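Long-range contacts in xanthomonas outer protein D (PDB 2OIX), which is a type III secreted effector whose Ulp1-family cysteine protease domain, crystallised here as an inactive mutant, removes SUMO when active: residues A90-D95 against Q121-P126; V65-N70 against S77-D82. The protein carries 1 engineered substitution. All blocks are in the same frame, centred on the assembly; numbering follows the deposited sequence.

Contact 1. Residues A90-D95 against Q121-P126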
loop_
_atom_site.group_PDB
_atom_site.type_symbol
_atom_site.label_atom_id
_atom_site.label_comp_id
_atom_site.label_asym_id
_atom_site.label_seq_id
_atom_site.Cartn_x
_atom_site.Cartn_y
_atom_site.Cartn_z
ATOM N N ALA A 90 1.973 1.698 13.830
ATOM C CA ALA A 90 0.746 1.013 13.494
ATOM C C ALA A 90 0.873 0.504 12.059
ATOM O O ALA A 90 1.533 1.153 11.223
ATOM C CB ALA A 90 -0.426 1.945 13.618
ATOM N N ALA A 91 0.302 -0.674 11.796
ATOM C CA ALA A 91 0.366 -1.299 10.466
ATOM C C ALA A 91 -0.976 -1.966 10.177
ATOM O O ALA A 91 -1.607 -2.553 11.104
ATOM C CB ALA A 91 1.546 -2.304 10.450
ATOM N N TYR A 92 -1.469 -1.831 8.928
ATOM C CA TYR A 92 -2.799 -2.221 8.539
ATOM C C TYR A 92 -2.715 -2.995 7.227
ATOM O O TYR A 92 -2.093 -2.521 6.263
ATOM C CB TYR A 92 -3.665 -0.988 8.252
ATOM C CG TYR A 92 -3.662 0.004 9.418
ATOM C CD1 TYR A 92 -4.611 -0.112 10.473
ATOM C CD2 TYR A 92 -2.741 1.070 9.457
ATOM C CE1 TYR A 92 -4.598 0.812 11.576
ATOM C CE2 TYR A 92 -2.728 2.016 10.575
ATOM C CZ TYR A 92 -3.652 1.833 11.607
ATOM O OH TYR A 92 -3.693 2.709 12.622
ATOM N N HIS A 93 -3.281 -4.194 7.212
ATOM C CA HIS A 93 -3.332 -4.994 5.978
ATOM C C HIS A 93 -4.741 -5.149 5.421
ATOM O O HIS A 93 -5.658 -5.584 6.147
ATOM C CB HIS A 93 -2.646 -6.365 6.236
ATOM C CG HIS A 93 -2.520 -7.209 4.996
ATOM N ND1 HIS A 93 -2.983 -8.506 4.920
ATOM C CD2 HIS A 93 -1.969 -6.940 3.784
ATOM C CE1 HIS A 93 -2.763 -8.989 3.708
ATOM N NE2 HIS A 93 -2.163 -8.052 2.992
ATOM N N TYR A 94 -4.917 -4.798 4.141
ATOM C CA TYR A 94 -6.204 -4.848 3.428
ATOM C C TYR A 94 -6.084 -5.871 2.297
ATOM O O TYR A 94 -5.230 -5.741 1.399
ATOM C CB TYR A 94 -6.599 -3.481 2.861
ATOM C CG TYR A 94 -6.575 -2.302 3.879
ATOM C CD1 TYR A 94 -7.737 -1.938 4.544
ATOM C CD2 TYR A 94 -5.436 -1.525 4.084
ATOM C CE1 TYR A 94 -7.782 -0.867 5.439
ATOM C CE2 TYR A 94 -5.440 -0.424 4.996
ATOM C CZ TYR A 94 -6.651 -0.098 5.658
ATOM O OH TYR A 94 -6.708 0.950 6.542
ATOM N N ASP A 95 -6.894 -6.907 2.398
ATOM C CA ASP A 95 -6.942 -7.947 1.367
ATOM C C ASP A 95 -8.373 -8.124 0.881
ATOM O O ASP A 95 -9.275 -8.391 1.669
ATOM C CB ASP A 95 -6.361 -9.242 1.958
ATOM C CG ASP A 95 -6.255 -10.378 0.926
ATOM O OD1 ASP A 95 -5.562 -11.376 1.218
ATOM O OD2 ASP A 95 -6.876 -10.311 -0.160
ATOM N N GLN A 121 1.630 -7.333 15.323
ATOM C CA GLN A 121 0.860 -6.101 15.543
ATOM C C GLN A 121 0.036 -5.610 14.355
ATOM O O GLN A 121 -0.802 -4.718 14.544
ATOM C CB GLN A 121 1.742 -4.946 16.025
ATOM C CG GLN A 121 2.381 -5.147 17.401
ATOM C CD GLN A 121 1.470 -5.775 18.430
ATOM O OE1 GLN A 121 1.810 -6.797 19.021
ATOM N NE2 GLN A 121 0.319 -5.163 18.675
ATOM N N THR A 122 0.256 -6.154 13.154
ATOM C CA THR A 122 -0.474 -5.685 11.953
ATOM C C THR A 122 -1.965 -6.043 12.012
ATOM O O THR A 122 -2.327 -7.221 12.237
ATOM C CB THR A 122 0.141 -6.264 10.627
ATOM O OG1 THR A 122 1.540 -5.924 10.544
ATOM C CG2 THR A 122 -0.627 -5.801 9.404
ATOM N N HIS A 123 -2.827 -5.056 11.796
ATOM C CA HIS A 123 -4.254 -5.273 11.905
ATOM C C HIS A 123 -4.755 -5.810 10.594
ATOM O O HIS A 123 -4.443 -5.238 9.549
ATOM C CB HIS A 123 -4.983 -3.969 12.236
ATOM C CG HIS A 123 -4.552 -3.331 13.513
ATOM N ND1 HIS A 123 -5.043 -3.728 14.733
ATOM C CD2 HIS A 123 -3.683 -2.323 13.764
ATOM C CE1 HIS A 123 -4.496 -2.991 15.688
ATOM N NE2 HIS A 123 -3.659 -2.136 15.127
ATOM N N GLU A 124 -5.488 -6.919 10.603
ATOM C CA GLU A 124 -6.168 -7.342 9.377
ATOM C C GLU A 124 -7.459 -6.538 9.203
ATOM O O GLU A 124 -8.440 -6.768 9.916
ATOM C CB GLU A 124 -6.488 -8.846 9.404
ATOM C CG GLU A 124 -6.884 -9.425 8.049
ATOM C CD GLU A 124 -5.719 -9.450 7.016
ATOM O OE1 GLU A 124 -4.535 -9.447 7.412
ATOM O OE2 GLU A 124 -6.009 -9.479 5.809
ATOM N N MET A 125 -7.475 -5.637 8.222
ATOM C CA MET A 125 -8.545 -4.645 8.094
ATOM C C MET A 125 -9.565 -4.983 7.040
ATOM O O MET A 125 -9.226 -5.590 6.032
ATOM C CB MET A 125 -7.949 -3.285 7.768
ATOM C CG MET A 125 -6.969 -2.803 8.805
ATOM S SD MET A 125 -7.781 -2.254 10.281
ATOM C CE MET A 125 -8.536 -0.708 9.770
ATOM N N PRO A 126 -10.834 -4.582 7.276
ATOM C CA PRO A 126 -11.844 -4.756 6.242
ATOM C C PRO A 126 -11.666 -3.792 5.061
ATOM O O PRO A 126 -11.372 -2.568 5.217
ATOM C CB PRO A 126 -13.163 -4.506 6.979
ATOM C CG PRO A 126 -12.812 -3.565 8.103
ATOM C CD PRO A 126 -11.378 -3.943 8.498
HETATM O O HOH W 1 -0.568 -1.926 14.373
HETATM O O HOH W 2 -8.014 -7.550 5.056
HETATM O O HOH W 3 -4.763 -11.664 3.758
#

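Contact 2. Residues V65-N70 against S77-D82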
loop_
_atom_site.group_PDB
_atom_site.type_symbol
_atom_site.label_atom_id
_atom_site.label_comp_id
_atom_site.label_asym_id
_atom_site.label_seq_id
_atom_site.Cartn_x
_atom_site.Cartn_y
_atom_site.Cartn_z
ATOM N N VAL A 65 3.370 5.010 4.946
ATOM C CA VAL A 65 3.883 4.341 3.753
ATOM C C VAL A 65 2.860 3.327 3.289
ATOM O O VAL A 65 2.401 2.480 4.122
ATOM C CB VAL A 65 5.208 3.611 4.101
ATOM C CG1 VAL A 65 5.807 2.946 2.888
ATOM C CG2 VAL A 65 6.231 4.622 4.657
ATOM N N PHE A 66 2.477 3.429 2.003
ATOM C CA PHE A 66 1.604 2.490 1.296
ATOM C C PHE A 66 2.417 1.475 0.523
ATOM O O PHE A 66 3.105 1.834 -0.451
ATOM C CB PHE A 66 0.657 3.280 0.341
ATOM C CG PHE A 66 -0.143 4.277 1.080
ATOM C CD1 PHE A 66 -1.446 3.960 1.497
ATOM C CD2 PHE A 66 0.435 5.516 1.468
ATOM C CE1 PHE A 66 -2.189 4.882 2.296
ATOM C CE2 PHE A 66 -0.299 6.427 2.216
ATOM C CZ PHE A 66 -1.632 6.115 2.605
ATOM N N LEU A 67 2.316 0.211 0.929
ATOM C CA LEU A 67 3.138 -0.854 0.362
ATOM C C LEU A 67 2.267 -1.855 -0.347
ATOM O O LEU A 67 1.534 -2.618 0.308
ATOM C CB LEU A 67 3.875 -1.601 1.476
ATOM C CG LEU A 67 4.766 -0.695 2.363
ATOM C CD1 LEU A 67 4.421 -0.810 3.825
ATOM C CD2 LEU A 67 6.218 -1.019 2.196
ATOM N N PRO A 68 2.278 -1.822 -1.690
ATOM C CA PRO A 68 1.492 -2.814 -2.432
ATOM C C PRO A 68 2.233 -4.159 -2.274
ATOM O O PRO A 68 3.459 -4.224 -2.434
ATOM C CB PRO A 68 1.507 -2.296 -3.865
ATOM C CG PRO A 68 1.977 -0.803 -3.752
ATOM C CD PRO A 68 2.975 -0.882 -2.593
ATOM N N ILE A 69 1.480 -5.196 -1.919
ATOM C CA ILE A 69 2.009 -6.538 -1.693
ATOM C C ILE A 69 1.617 -7.416 -2.904
ATOM O O ILE A 69 0.464 -7.713 -3.061
ATOM C CB ILE A 69 1.463 -7.119 -0.375
ATOM C CG1 ILE A 69 1.735 -6.187 0.831
ATOM C CG2 ILE A 69 2.060 -8.512 -0.099
ATOM C CD1 ILE A 69 3.151 -5.821 1.071
ATOM N N ASN A 70 2.586 -7.806 -3.728
ATOM C CA ASN A 70 2.373 -8.606 -4.920
ATOM C C ASN A 70 2.559 -10.081 -4.645
ATOM O O ASN A 70 3.630 -10.498 -4.256
ATOM C CB ASN A 70 3.362 -8.170 -6.026
ATOM C CG ASN A 70 3.009 -8.715 -7.375
ATOM O OD1 ASN A 70 1.923 -9.271 -7.588
ATOM N ND2 ASN A 70 3.900 -8.511 -8.325
ATOM N N SER A 77 -2.497 -7.080 -2.484
ATOM C CA SER A 77 -3.150 -6.506 -1.319
ATOM C C SER A 77 -2.325 -5.261 -0.895
ATOM O O SER A 77 -1.311 -4.906 -1.539
ATOM C CB SER A 77 -3.243 -7.530 -0.216
ATOM O OG SER A 77 -1.923 -7.877 0.158
ATOM N N LEU A 78 -2.758 -4.618 0.180
ATOM C CA LEU A 78 -2.171 -3.381 0.590
ATOM C C LEU A 78 -1.772 -3.429 2.046
ATOM O O LEU A 78 -2.613 -3.730 2.950
ATOM C CB LEU A 78 -3.152 -2.259 0.420
ATOM C CG LEU A 78 -2.704 -0.876 0.915
ATOM C CD1 LEU A 78 -1.413 -0.418 0.175
ATOM C CD2 LEU A 78 -3.862 0.165 0.811
ATOM N N LEU A 79 -0.505 -3.125 2.290
ATOM C CA LEU A 79 -0.060 -2.964 3.654
ATOM C C LEU A 79 0.213 -1.462 3.871
ATOM O O LEU A 79 0.980 -0.859 3.127
ATOM C CB LEU A 79 1.258 -3.739 3.894
ATOM C CG LEU A 79 1.736 -3.606 5.295
ATOM C CD1 LEU A 79 0.691 -4.286 6.260
ATOM C CD2 LEU A 79 3.169 -4.174 5.443
ATOM N N VAL A 80 -0.322 -0.873 4.942
ATOM C CA VAL A 80 -0.062 0.547 5.241
ATOM C C VAL A 80 0.717 0.590 6.558
ATOM O O VAL A 80 0.351 -0.055 7.573
ATOM C CB VAL A 80 -1.373 1.385 5.325
ATOM C CG1 VAL A 80 -1.083 2.865 5.709
ATOM C CG2 VAL A 80 -2.119 1.318 4.034
ATOM N N VAL A 81 1.803 1.322 6.574
ATOM C CA VAL A 81 2.589 1.409 7.811
ATOM C C VAL A 81 2.648 2.890 8.253
ATOM O O VAL A 81 3.057 3.737 7.450
ATOM C CB VAL A 81 4.024 0.868 7.624
ATOM C CG1 VAL A 81 4.853 1.223 8.775
ATOM C CG2 VAL A 81 4.068 -0.657 7.394
ATOM N N ASP A 82 2.245 3.198 9.494
ATOM C CA ASP A 82 2.198 4.555 9.998
ATOM C C ASP A 82 3.179 4.636 11.155
ATOM O O ASP A 82 2.889 4.180 12.251
ATOM C CB ASP A 82 0.776 4.918 10.466
ATOM C CG ASP A 82 0.736 6.198 11.340
ATOM O OD1 ASP A 82 1.667 7.045 11.249
ATOM O OD2 ASP A 82 -0.206 6.386 12.142
#

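Contact 1. Residues A90-D95 against Q121-P126
H93 and E124 lie side by side on one face of two parallel strands, joined by a His-carboxylate hydrogen bond. H93 ND1 lies 3.1 Å from E124 OE1, which sits in the imidazole plane and is met on its syn side, though ring and carboxylate planes are turned 69° apart. The bend at chi2 of E124 (68°) folds CD back toward the ring; OE2 adds only a weak bond. A histidine suits this place because its ring nitrogens hold two partners: ND1 gives to E124, NE2 bonds S77 OG. E124 OE1 also forms a salt bridge with R105. On the same face T122 CG2 packs on H93 CB at 3.8 Å.

The other face carries Y92, Y94, H123 and M125. M125, slim and flexible, serves both tyrosines: its CB touches Y94 CE1 at 3.4 Å and its CG lies over that ring, while SD meets Y92 CD1 at the ring edge (3.8 Å), a Met-aromatic contact. H123 runs beside Y92, planes 25° apart but slid until they barely overlap. Y94 OH bonds the backbone O of R162 and Y92 OH its guanidinium NH1.

Straight backbone bonds run from H123 N to A91 O, H93 N to H123 O (2.8 Å) and M125 N to H93 O. Water joins A91 N to Q121 O, and another joins D95 OD1 to E124 OE2. D95 OD2 bonds H75, consistent with the His-Asp pair of Ulp1-type triads.

Helix 102-114 connects the strands as a beta-alpha-beta unit and covers the H93 and T122 face; strand 75-82 flanks 90-94 on its other side.

Contact 2. Residues V65-N70 against S77-D82
F66 and V80 face each other in a non-hydrogen-bonded pair of this antiparallel hairpin, while V65, L67 and I69 pair with V81, L79 and S77 through backbone bonds. Each of those pairs makes two N-H...O bonds, from V65 N to V81 O (2.8 Å) through to S77 N and I69 O (3.1 Å). P68, which has no N-H to give, fits a non-hydrogen-bonded position opposite L78.

Apolar contacts fill both faces. V80 CG2, beside its own backbone N, touches F66 CD1 at 3.7 Å, and V80 CG1 lies over the phenyl face. On the other face L67 CD1 reaches both L79 CD2 (3.9 Å) and V81 CG2 (3.6 Å), its chi2 (125°) off the staggered values. I69 CG1 packs on L79 CB. The beta-branched V65, I69, V80 and V81 suit an extended, buried strand.

The polar exception is S77: serine is small enough to sit against I69, its OG 3.5 Å from I69 CB and satisfied by hydrogen bonds with Q104 and H93.

Helix 136-153 covers F66, L78 and V80; helix 35-40 touches L67 and I69 on one face and P68 on the other. Strand 90-94 flanks 75-82, and 30-32 flanks 64-71.

In the fold
Along the chain contact 2 comes first and is complete before strand 90-94 starts; both belong to a single five-stranded mixed sheet, with centres about 9 Å apart. Strands 75-82 and 90-94 are adjacent in it, so the hairpin of contact 2 continues directly into the beta-alpha-beta unit of contact 1. Backbone bonds stitch the two together, Y92 O lying 2.8 Å from V80 N, and the H93 NE2 to S77 OG bond ties their side chains. Contact 2 lies near the centre of the chain, whereas contact 1 brings in one of the two outermost strands, 123-125. The sheet thus brings together H75, on strand 75-82, and D95, in segment 90-95, probably the His-Asp pair of the Ulp1-type triad.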